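Local coordinates for putative oxidoreductase (Bacteroides fragilis NCTC 9343, PDB 3FHL), which probably acts as a nucleotide-dependent oxidoreductase of the Gfo/Idh/MocA family, with a Rossmann-type NAD-binding domain joined to a C-terminal alpha/beta domain, at residues Glu107-Ala112 with His327-Leu332; His182-Ala187 with Ile335-Ala340; Leu286-Ile291 with Glu295-Tyr300. All blocks are in the same frame, centred on the assembly; numbering follows the deposited sequence.

Contact 1 (Glu107-Ala112 with His327-Leu332); sequences ELIALA and HAQDIL
Ile109 carries this contact alone on the side of 107-112, reaching across to three residues at the start of helix 328-347. Its CG1 lies 3.8 Å from CB of Ala328, while the terminal CD1 reaches farther across, 3.6 Å from the backbone N of Gln329 and 3.8 Å from CD1 of Leu332. No hydrogen bond spans the gap. The branch that does this work stands beside the backbone N, opposite the carbonyl carbon (chi1 -73°), and runs on extended at chi2, which carries CD1 outward between the two helices. Exposed Gln329 borders the methyl: its chain bends at chi2, crosses Ile109 at about a right angle and sets OE1 3.7 Å from CD1, with NE2 hydrogen-bonded to Asn333. Behind this shell, Ala328 packs on Leu119 and Val121 and shares a backbone hydrogen bond with Leu119, and Leu108 rests on Leu119 and Tyr79. Asp330 is salt-bridged to Arg126. The short axes run nearly antiparallel, at 162°, but come no closer than 10.7 Å, consistent with one isoleucine bridging a modest interface of 138 Å². The arrangement is a helix-helix junction between the Rossmann domain and the C-terminal alpha/beta domain of a Gfo/Idh/MocA-type protein.

Contact 2 (His182-Ala187 with Ile335-Ala340); sequences HLIDQA and IRIIEA
Ile184 places its CG2 opposite the backbone N and its CG1 beside it (chi1 -67°), and with chi2 extended at 157° the residue presents two separate prongs to helix 328-347. The CG2 prong meets Ile337, lying 3.7 Å from CB and equally close to the CG2 methyl of that residue. The longer prong ends in CD1, which sits 3.7 Å from CG1 of Ile338 and 3.9 Å from CG2 of Ile337. Ile337 is turned differently: its chi2 of -59° folds CD1 away from Ile184, leaving CB and CG2, with CG1 a little farther off, to meet Ile184. Ile338 approaches with its CG1 methylene rather than with a methyl end. All three isoleucines are buried, and the interface of 134 Å² is made by aliphatic carbons without a hydrogen bond across it. Farther out, Ile337 also packs on Pro194 and Leu218, and Ala187 touches Leu218 as well, while Leu183 is pressed against Ser151, Phe153 and Phe214. Polar neighbours face other parts of the fold, as with Asp185, salt-bridged to Arg126. The result is hydrophobic helix-helix packing over one face of the large mixed sheet, as befits the C-terminal alpha/beta domain of this family.

Contact 3 (Leu286-Ile291 with Glu295-Tyr300); sequences LLHTEI and EICRKY
Leu287 and Arg298 form a hydrogen-bonded pair in an antiparallel beta hairpin, Leu287 N to Arg298 O at 2.9 Å, with the reverse bond completing the ring. Thr289 and Ile296 make the second such pair; here Ile296 N reaches Thr289 O at 2.8 Å, almost straight at 179°. Strand 294-299 is one of the two outermost strands of the mixed sheet within this chain, and 286-291 joins it to 252-255. The tighter face has Leu287 and Thr289 buried, Ile296 beside them and Arg298 as its exposed member. Ile296 has CG1 wedged between backbone N and carbonyl carbon (chi1 69°), and its CD1 lies 3.9 Å from CD2 of Leu287 and over the centre of the Arg298 guanidinium. Ile291 CD1 packs 3.7 Å from Ile296 CG1. Tyr300 CD1 flanks Leu287 CD2 at 3.8 Å, while its hydroxyl bonds to Asp136 and its side chain packs on helix 129-139.

The looser face carries His288 with exposed Glu295 and Cys297, and Arg238 and Glu239 of the second subunit approach it. Cys297 SG stands over one face of the His288 ring, offset toward its rim, 4.0 Å from the centroid. His288 ND1 is hydrogen-bonded to that Glu239, so the ring lies between two carboxylates, probably favouring its protonated form. Ring and Glu295 carboxylate are 20° apart, and His288 NE2 donates to the anti lone pair of Glu295 OE2 at 2.8 Å.

Read from the N terminus, the chain first lays down helix 102-115 of the Rossmann domain, where residues 107-112 have partners that come 215 positions later. Helix 180-191 follows and opens contact 2 at 182-187. The hairpin of contact 3 then closes at once, with three residues between its segments, within the spans of both other contacts. Helix 328-347 finally closes contact 1 with its first turns and contact 2 with residues 335-340, so these two long loops cross. That one helix therefore ties the Rossmann domain to the C-terminal domain and packs inside the latter. Contact 3 lies apart, its centre 41 Å from that of contact 1, at one end of the mixed sheet, with one face toward the second subunit.

Contact 1 (Glu107-Ala112 with His327-Leu332)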
loop_
_atom_site.group_PDB
_atom_site.type_symbol
_atom_site.label_atom_id
_atom_site.label_comp_id
_atom_site.label_asym_id
_atom_site.label_seq_id
_atom_site.Cartn_x
_atom_site.Cartn_y
_atom_site.Cartn_z
ATOM N N GLU C 107 8.232 0.803 -35.329
ATOM C CA GLU C 107 8.915 0.535 -36.600
ATOM C C GLU C 107 9.517 -0.878 -36.665
ATOM O O GLU C 107 9.361 -1.581 -37.672
ATOM C CB GLU C 107 10.006 1.578 -36.848
ATOM C CG GLU C 107 10.646 1.493 -38.233
ATOM C CD GLU C 107 11.935 2.283 -38.337
ATOM O OE1 GLU C 107 12.140 3.210 -37.522
ATOM O OE2 GLU C 107 12.749 1.978 -39.237
ATOM N N LEU C 108 10.201 -1.279 -35.596
ATOM C CA LEU C 108 10.804 -2.611 -35.505
ATOM C C LEU C 108 9.771 -3.727 -35.543
ATOM O O LEU C 108 9.979 -4.744 -36.217
ATOM C CB LEU C 108 11.655 -2.731 -34.243
ATOM C CG LEU C 108 12.966 -1.949 -34.237
ATOM C CD1 LEU C 108 13.757 -2.289 -32.985
ATOM C CD2 LEU C 108 13.781 -2.243 -35.490
ATOM N N ILE C 109 8.663 -3.526 -34.827
ATOM C CA ILE C 109 7.565 -4.495 -34.757
ATOM C C ILE C 109 6.952 -4.721 -36.147
ATOM O O ILE C 109 6.733 -5.864 -36.551
ATOM C CB ILE C 109 6.500 -4.072 -33.700
ATOM C CG1 ILE C 109 7.054 -4.287 -32.275
ATOM C CG2 ILE C 109 5.170 -4.827 -33.887
ATOM C CD1 ILE C 109 6.251 -3.605 -31.167
ATOM N N ALA C 110 6.720 -3.630 -36.877
ATOM C CA ALA C 110 6.201 -3.697 -38.252
ATOM C C ALA C 110 7.181 -4.357 -39.238
ATOM O O ALA C 110 6.759 -5.124 -40.098
ATOM C CB ALA C 110 5.804 -2.317 -38.729
ATOM N N LEU C 111 8.477 -4.061 -39.102
ATOM C CA LEU C 111 9.509 -4.702 -39.919
ATOM C C LEU C 111 9.555 -6.217 -39.690
ATOM O O LEU C 111 9.526 -6.990 -40.650
ATOM C CB LEU C 111 10.882 -4.071 -39.667
ATOM C CG LEU C 111 12.114 -4.631 -40.388
ATOM C CD1 LEU C 111 12.050 -4.417 -41.900
ATOM C CD2 LEU C 111 13.394 -4.011 -39.821
ATOM N N ALA C 112 9.600 -6.639 -38.422
ATOM C CA ALA C 112 9.566 -8.062 -38.093
ATOM C C ALA C 112 8.296 -8.753 -38.598
ATOM O O ALA C 112 8.348 -9.899 -39.051
ATOM C CB ALA C 112 9.731 -8.273 -36.582
ATOM N N HIS C 327 6.020 -10.958 -26.857
ATOM C CA HIS C 327 6.001 -10.016 -27.974
ATOM C C HIS C 327 6.553 -8.657 -27.562
ATOM O O HIS C 327 6.304 -8.190 -26.451
ATOM C CB HIS C 327 4.578 -9.802 -28.480
ATOM C CG HIS C 327 4.027 -10.952 -29.263
ATOM N ND1 HIS C 327 3.116 -11.841 -28.737
ATOM C CD2 HIS C 327 4.236 -11.340 -30.544
ATOM C CE1 HIS C 327 2.798 -12.737 -29.654
ATOM N NE2 HIS C 327 3.464 -12.454 -30.760
ATOM N N ALA C 328 7.298 -8.026 -28.466
ATOM C CA ALA C 328 7.818 -6.677 -28.245
ATOM C C ALA C 328 6.731 -5.646 -27.937
ATOM O O ALA C 328 6.991 -4.677 -27.209
ATOM C CB ALA C 328 8.643 -6.229 -29.437
ATOM N N GLN C 329 5.519 -5.865 -28.461
ATOM C CA GLN C 329 4.379 -4.969 -28.194
ATOM C C GLN C 329 4.072 -4.900 -26.687
ATOM O O GLN C 329 3.636 -3.862 -26.193
ATOM C CB GLN C 329 3.140 -5.411 -28.973
ATOM C CG GLN C 329 1.922 -4.500 -28.857
ATOM C CD GLN C 329 2.153 -3.127 -29.441
ATOM O OE1 GLN C 329 2.646 -2.995 -30.564
ATOM N NE2 GLN C 329 1.784 -2.087 -28.689
ATOM N N ASP C 330 4.327 -5.996 -25.969
ATOM C CA ASP C 330 4.143 -6.033 -24.511
ATOM C C ASP C 330 4.916 -4.927 -23.787
ATOM O O ASP C 330 4.364 -4.300 -22.894
ATOM C CB ASP C 330 4.501 -7.404 -23.924
ATOM C CG ASP C 330 3.462 -8.472 -24.231
ATOM O OD1 ASP C 330 2.390 -8.158 -24.800
ATOM O OD2 ASP C 330 3.714 -9.645 -23.891
ATOM N N ILE C 331 6.164 -4.672 -24.182
ATOM C CA ILE C 331 6.948 -3.612 -23.540
ATOM C C ILE C 331 6.487 -2.208 -23.955
ATOM O O ILE C 331 6.625 -1.272 -23.182
ATOM C CB ILE C 331 8.488 -3.802 -23.669
ATOM C CG1 ILE C 331 9.245 -3.082 -22.546
ATOM C CG2 ILE C 331 9.014 -3.299 -24.986
ATOM C CD1 ILE C 331 8.939 -3.579 -21.137
ATOM N N LEU C 332 5.921 -2.066 -25.155
ATOM C CA LEU C 332 5.377 -0.774 -25.550
ATOM C C LEU C 332 4.149 -0.467 -24.705
ATOM O O LEU C 332 3.952 0.674 -24.294
ATOM C CB LEU C 332 5.025 -0.729 -27.035
ATOM C CG LEU C 332 6.145 -0.829 -28.070
ATOM C CD1 LEU C 332 5.580 -0.301 -29.372
ATOM C CD2 LEU C 332 7.400 -0.045 -27.687
#

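Contact 2 (His182-Ala187 with Ile335-Ala340)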
loop_
_atom_site.group_PDB
_atom_site.type_symbol
_atom_site.label_atom_id
_atom_site.label_comp_id
_atom_site.label_asym_id
_atom_site.label_seq_id
_atom_site.Cartn_x
_atom_site.Cartn_y
_atom_site.Cartn_z
ATOM N N HIS C 182 8.711 -4.160 -14.473
ATOM C CA HIS C 182 8.453 -5.567 -14.138
ATOM C C HIS C 182 7.066 -5.801 -13.537
ATOM O O HIS C 182 6.395 -6.770 -13.886
ATOM C CB HIS C 182 9.509 -6.121 -13.167
ATOM C CG HIS C 182 10.908 -6.081 -13.693
ATOM N ND1 HIS C 182 11.356 -6.926 -14.684
ATOM C CD2 HIS C 182 11.973 -5.328 -13.330
ATOM C CE1 HIS C 182 12.629 -6.677 -14.926
ATOM N NE2 HIS C 182 13.028 -5.714 -14.116
ATOM N N LEU C 183 6.640 -4.917 -12.636
ATOM C CA LEU C 183 5.371 -5.093 -11.921
ATOM C C LEU C 183 4.182 -4.829 -12.817
ATOM O O LEU C 183 3.166 -5.512 -12.716
ATOM C CB LEU C 183 5.293 -4.165 -10.688
ATOM C CG LEU C 183 6.415 -4.319 -9.644
ATOM C CD1 LEU C 183 6.100 -3.522 -8.403
ATOM C CD2 LEU C 183 6.639 -5.798 -9.257
ATOM N N ILE C 184 4.289 -3.779 -13.627
ATOM C CA ILE C 184 3.258 -3.435 -14.596
ATOM C C ILE C 184 3.098 -4.549 -15.640
ATOM O O ILE C 184 1.978 -4.966 -15.928
ATOM C CB ILE C 184 3.555 -2.090 -15.301
ATOM C CG1 ILE C 184 3.449 -0.920 -14.310
ATOM C CG2 ILE C 184 2.554 -1.877 -16.417
ATOM C CD1 ILE C 184 4.215 0.332 -14.710
ATOM N N ASP C 185 4.218 -5.029 -16.187
ATOM C CA ASP C 185 4.173 -6.168 -17.125
ATOM C C ASP C 185 3.385 -7.362 -16.586
ATOM O O ASP C 185 2.465 -7.862 -17.245
ATOM C CB ASP C 185 5.580 -6.604 -17.522
ATOM C CG ASP C 185 5.571 -7.794 -18.472
ATOM O OD1 ASP C 185 5.013 -7.669 -19.600
ATOM O OD2 ASP C 185 6.120 -8.850 -18.080
ATOM N N GLN C 186 3.714 -7.769 -15.362
ATOM C CA GLN C 186 2.995 -8.828 -14.665
ATOM C C GLN C 186 1.515 -8.528 -14.518
ATOM O O GLN C 186 0.691 -9.411 -14.761
ATOM C CB GLN C 186 3.606 -9.073 -13.283
ATOM C CG GLN C 186 4.982 -9.781 -13.282
ATOM C CD GLN C 186 5.579 -9.856 -11.881
ATOM O OE1 GLN C 186 5.109 -9.179 -10.971
ATOM N NE2 GLN C 186 6.619 -10.680 -11.703
ATOM N N ALA C 187 1.165 -7.290 -14.137
ATOM C CA ALA C 187 -0.251 -6.957 -13.917
ATOM C C ALA C 187 -1.055 -7.004 -15.206
ATOM O O ALA C 187 -2.186 -7.500 -15.213
ATOM C CB ALA C 187 -0.414 -5.586 -13.230
ATOM N N ILE C 335 5.354 0.559 -21.269
ATOM C CA ILE C 335 5.866 1.934 -21.353
ATOM C C ILE C 335 4.744 2.968 -21.408
ATOM O O ILE C 335 4.883 4.055 -20.847
ATOM C CB ILE C 335 6.872 2.106 -22.526
ATOM C CG1 ILE C 335 8.212 1.465 -22.159
ATOM C CG2 ILE C 335 7.094 3.587 -22.898
ATOM C CD1 ILE C 335 9.158 1.298 -23.341
ATOM N N ARG C 336 3.631 2.621 -22.052
ATOM C CA ARG C 336 2.464 3.481 -22.062
ATOM C C ARG C 336 1.947 3.711 -20.634
ATOM O O ARG C 336 1.666 4.855 -20.252
ATOM C CB ARG C 336 1.354 2.877 -22.921
ATOM C CG ARG C 336 0.107 3.740 -23.025
ATOM C CD ARG C 336 -0.838 3.177 -24.071
ATOM N NE ARG C 336 -2.079 3.936 -24.193
ATOM C CZ ARG C 336 -3.237 3.409 -24.582
ATOM N NH1 ARG C 336 -3.317 2.114 -24.874
ATOM N NH2 ARG C 336 -4.321 4.171 -24.667
ATOM N N ILE C 337 1.835 2.626 -19.862
ATOM C CA ILE C 337 1.466 2.706 -18.443
ATOM C C ILE C 337 2.468 3.525 -17.616
ATOM O O ILE C 337 2.057 4.370 -16.815
ATOM C CB ILE C 337 1.241 1.300 -17.817
ATOM C CG1 ILE C 337 0.217 0.501 -18.626
ATOM C CG2 ILE C 337 0.786 1.400 -16.345
ATOM C CD1 ILE C 337 -1.125 1.159 -18.732
ATOM N N ILE C 338 3.764 3.297 -17.827
ATOM C CA ILE C 338 4.817 4.058 -17.141
ATOM C C ILE C 338 4.701 5.564 -17.438
ATOM O O ILE C 338 4.774 6.390 -16.533
ATOM C CB ILE C 338 6.219 3.559 -17.519
ATOM C CG1 ILE C 338 6.492 2.188 -16.890
ATOM C CG2 ILE C 338 7.297 4.556 -17.081
ATOM C CD1 ILE C 338 7.841 1.576 -17.284
ATOM N N GLU C 339 4.489 5.905 -18.706
ATOM C CA GLU C 339 4.329 7.296 -19.103
ATOM C C GLU C 339 3.075 7.900 -18.483
ATOM O O GLU C 339 3.102 9.048 -18.053
ATOM C CB GLU C 339 4.340 7.430 -20.630
ATOM C CG GLU C 339 5.749 7.244 -21.224
ATOM C CD GLU C 339 5.773 7.224 -22.754
ATOM O OE1 GLU C 339 4.693 7.191 -23.392
ATOM O OE2 GLU C 339 6.886 7.233 -23.319
ATOM N N ALA C 340 1.997 7.118 -18.412
ATOM C CA ALA C 340 0.764 7.565 -17.750
ATOM C C ALA C 340 0.948 7.789 -16.251
ATOM O O ALA C 340 0.372 8.716 -15.692
ATOM C CB ALA C 340 -0.360 6.606 -18.003
#

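Contact 3 (Leu286-Ile291 with Glu295-Tyr300)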
loop_
_atom_site.group_PDB
_atom_site.type_symbol
_atom_site.label_atom_id
_atom_site.label_comp_id
_atom_site.label_asym_id
_atom_site.label_seq_id
_atom_site.Cartn_x
_atom_site.Cartn_y
_atom_site.Cartn_z
ATOM N N LEU C 286 1.999 -17.570 2.391
ATOM C CA LEU C 286 0.954 -18.087 3.251
ATOM C C LEU C 286 -0.394 -18.085 2.531
ATOM O O LEU C 286 -0.871 -17.045 2.058
ATOM C CB LEU C 286 0.851 -17.231 4.525
ATOM C CG LEU C 286 -0.159 -17.703 5.575
ATOM C CD1 LEU C 286 0.306 -19.025 6.198
ATOM C CD2 LEU C 286 -0.335 -16.651 6.655
ATOM N N LEU C 287 -1.032 -19.242 2.490
ATOM C CA LEU C 287 -2.372 -19.331 1.924
ATOM C C LEU C 287 -3.381 -19.490 3.052
ATOM O O LEU C 287 -3.290 -20.423 3.851
ATOM C CB LEU C 287 -2.459 -20.493 0.935
ATOM C CG LEU C 287 -3.827 -20.882 0.380
ATOM C CD1 LEU C 287 -4.320 -19.838 -0.629
ATOM C CD2 LEU C 287 -3.762 -22.277 -0.238
ATOM N N HIS C 288 -4.339 -18.576 3.114
ATOM C CA HIS C 288 -5.357 -18.596 4.160
ATOM C C HIS C 288 -6.683 -18.526 3.445
ATOM O O HIS C 288 -7.082 -17.463 2.997
ATOM C CB HIS C 288 -5.179 -17.392 5.095
ATOM C CG HIS C 288 -6.071 -17.407 6.305
ATOM N ND1 HIS C 288 -5.934 -16.501 7.335
ATOM C CD2 HIS C 288 -7.107 -18.211 6.650
ATOM C CE1 HIS C 288 -6.857 -16.735 8.251
ATOM N NE2 HIS C 288 -7.581 -17.767 7.860
ATOM N N THR C 289 -7.348 -19.668 3.312
ATOM C CA THR C 289 -8.565 -19.751 2.506
ATOM C C THR C 289 -9.453 -20.902 2.982
ATOM O O THR C 289 -9.132 -21.577 3.962
ATOM C CB THR C 289 -8.219 -19.871 0.983
ATOM O OG1 THR C 289 -9.389 -19.639 0.192
ATOM C CG2 THR C 289 -7.611 -21.254 0.637
ATOM N N GLU C 290 -10.582 -21.088 2.309
ATOM C CA GLU C 290 -11.477 -22.196 2.571
ATOM C C GLU C 290 -11.266 -23.241 1.473
ATOM O O GLU C 290 -11.451 -22.947 0.288
ATOM C CB GLU C 290 -12.925 -21.702 2.574
ATOM C CG GLU C 290 -13.946 -22.726 3.026
ATOM C CD GLU C 290 -15.375 -22.210 2.934
ATOM O OE1 GLU C 290 -15.967 -21.915 3.999
ATOM O OE2 GLU C 290 -15.905 -22.093 1.804
ATOM N N ILE C 291 -10.845 -24.443 1.867
ATOM C CA ILE C 291 -10.731 -25.579 0.937
ATOM C C ILE C 291 -11.715 -26.685 1.347
ATOM O O ILE C 291 -11.674 -27.169 2.480
ATOM C CB ILE C 291 -9.264 -26.087 0.807
ATOM C CG1 ILE C 291 -8.399 -25.002 0.156
ATOM C CG2 ILE C 291 -9.189 -27.397 -0.019
ATOM C CD1 ILE C 291 -6.916 -25.253 0.204
ATOM N N GLU C 295 -11.586 -24.127 6.802
ATOM C CA GLU C 295 -10.588 -23.064 6.833
ATOM C C GLU C 295 -9.191 -23.656 6.984
ATOM O O GLU C 295 -8.944 -24.456 7.888
ATOM C CB GLU C 295 -10.886 -22.094 7.982
ATOM C CG GLU C 295 -9.904 -20.919 8.107
ATOM C CD GLU C 295 -10.325 -19.901 9.170
ATOM O OE1 GLU C 295 -11.168 -20.233 10.036
ATOM O OE2 GLU C 295 -9.810 -18.764 9.138
ATOM N N ILE C 296 -8.285 -23.275 6.084
ATOM C CA ILE C 296 -6.888 -23.701 6.160
ATOM C C ILE C 296 -5.977 -22.484 6.165
ATOM O O ILE C 296 -6.316 -21.446 5.596
ATOM C CB ILE C 296 -6.487 -24.694 5.008
ATOM C CG1 ILE C 296 -6.457 -24.008 3.634
ATOM C CG2 ILE C 296 -7.404 -25.925 4.982
ATOM C CD1 ILE C 296 -5.050 -23.664 3.137
ATOM N N CYS C 297 -4.821 -22.619 6.802
ATOM C CA CYS C 297 -3.861 -21.536 6.894
ATOM C C CYS C 297 -2.478 -22.160 6.958
ATOM O O CYS C 297 -2.050 -22.628 8.012
ATOM C CB CYS C 297 -4.137 -20.670 8.131
ATOM S SG CYS C 297 -3.266 -19.096 8.137
ATOM N N ARG C 298 -1.786 -22.163 5.833
ATOM C CA ARG C 298 -0.505 -22.809 5.754
ATOM C C ARG C 298 0.343 -22.317 4.627
ATOM O O ARG C 298 -0.146 -21.695 3.747
ATOM C CB ARG C 298 -0.675 -24.301 5.645
ATOM C CG ARG C 298 -1.178 -24.742 4.348
ATOM C CD ARG C 298 -1.948 -26.032 4.439
ATOM N NE ARG C 298 -2.299 -26.427 3.092
ATOM C CZ ARG C 298 -3.402 -27.050 2.730
ATOM N NH1 ARG C 298 -3.583 -27.300 1.473
ATOM N NH2 ARG C 298 -4.304 -27.421 3.601
ATOM N N LYS C 299 1.629 -22.595 4.686
ATOM C CA LYS C 299 2.530 -22.278 3.591
ATOM C C LYS C 299 2.135 -23.053 2.334
ATOM O O LYS C 299 1.757 -24.228 2.401
ATOM C CB LYS C 299 3.989 -22.536 3.985
ATOM C CG LYS C 299 4.531 -21.538 4.993
ATOM C CD LYS C 299 4.190 -20.090 4.588
ATOM C CE LYS C 299 5.021 -19.090 5.327
ATOM N NZ LYS C 299 6.447 -19.145 4.888
ATOM N N TYR C 300 2.178 -22.370 1.193
ATOM C CA TYR C 300 1.728 -22.960 -0.064
ATOM C C TYR C 300 2.941 -23.406 -0.878
ATOM O O TYR C 300 3.736 -22.557 -1.285
ATOM C CB TYR C 300 0.890 -21.950 -0.858
ATOM C CG TYR C 300 0.338 -22.523 -2.142
ATOM C CD1 TYR C 300 -0.674 -23.464 -2.120
ATOM C CD2 TYR C 300 0.856 -22.141 -3.377
ATOM C CE1 TYR C 300 -1.173 -24.005 -3.296
ATOM C CE2 TYR C 300 0.365 -22.672 -4.560
ATOM C CZ TYR C 300 -0.651 -23.601 -4.513
ATOM O OH TYR C 300 -1.146 -24.119 -5.684
#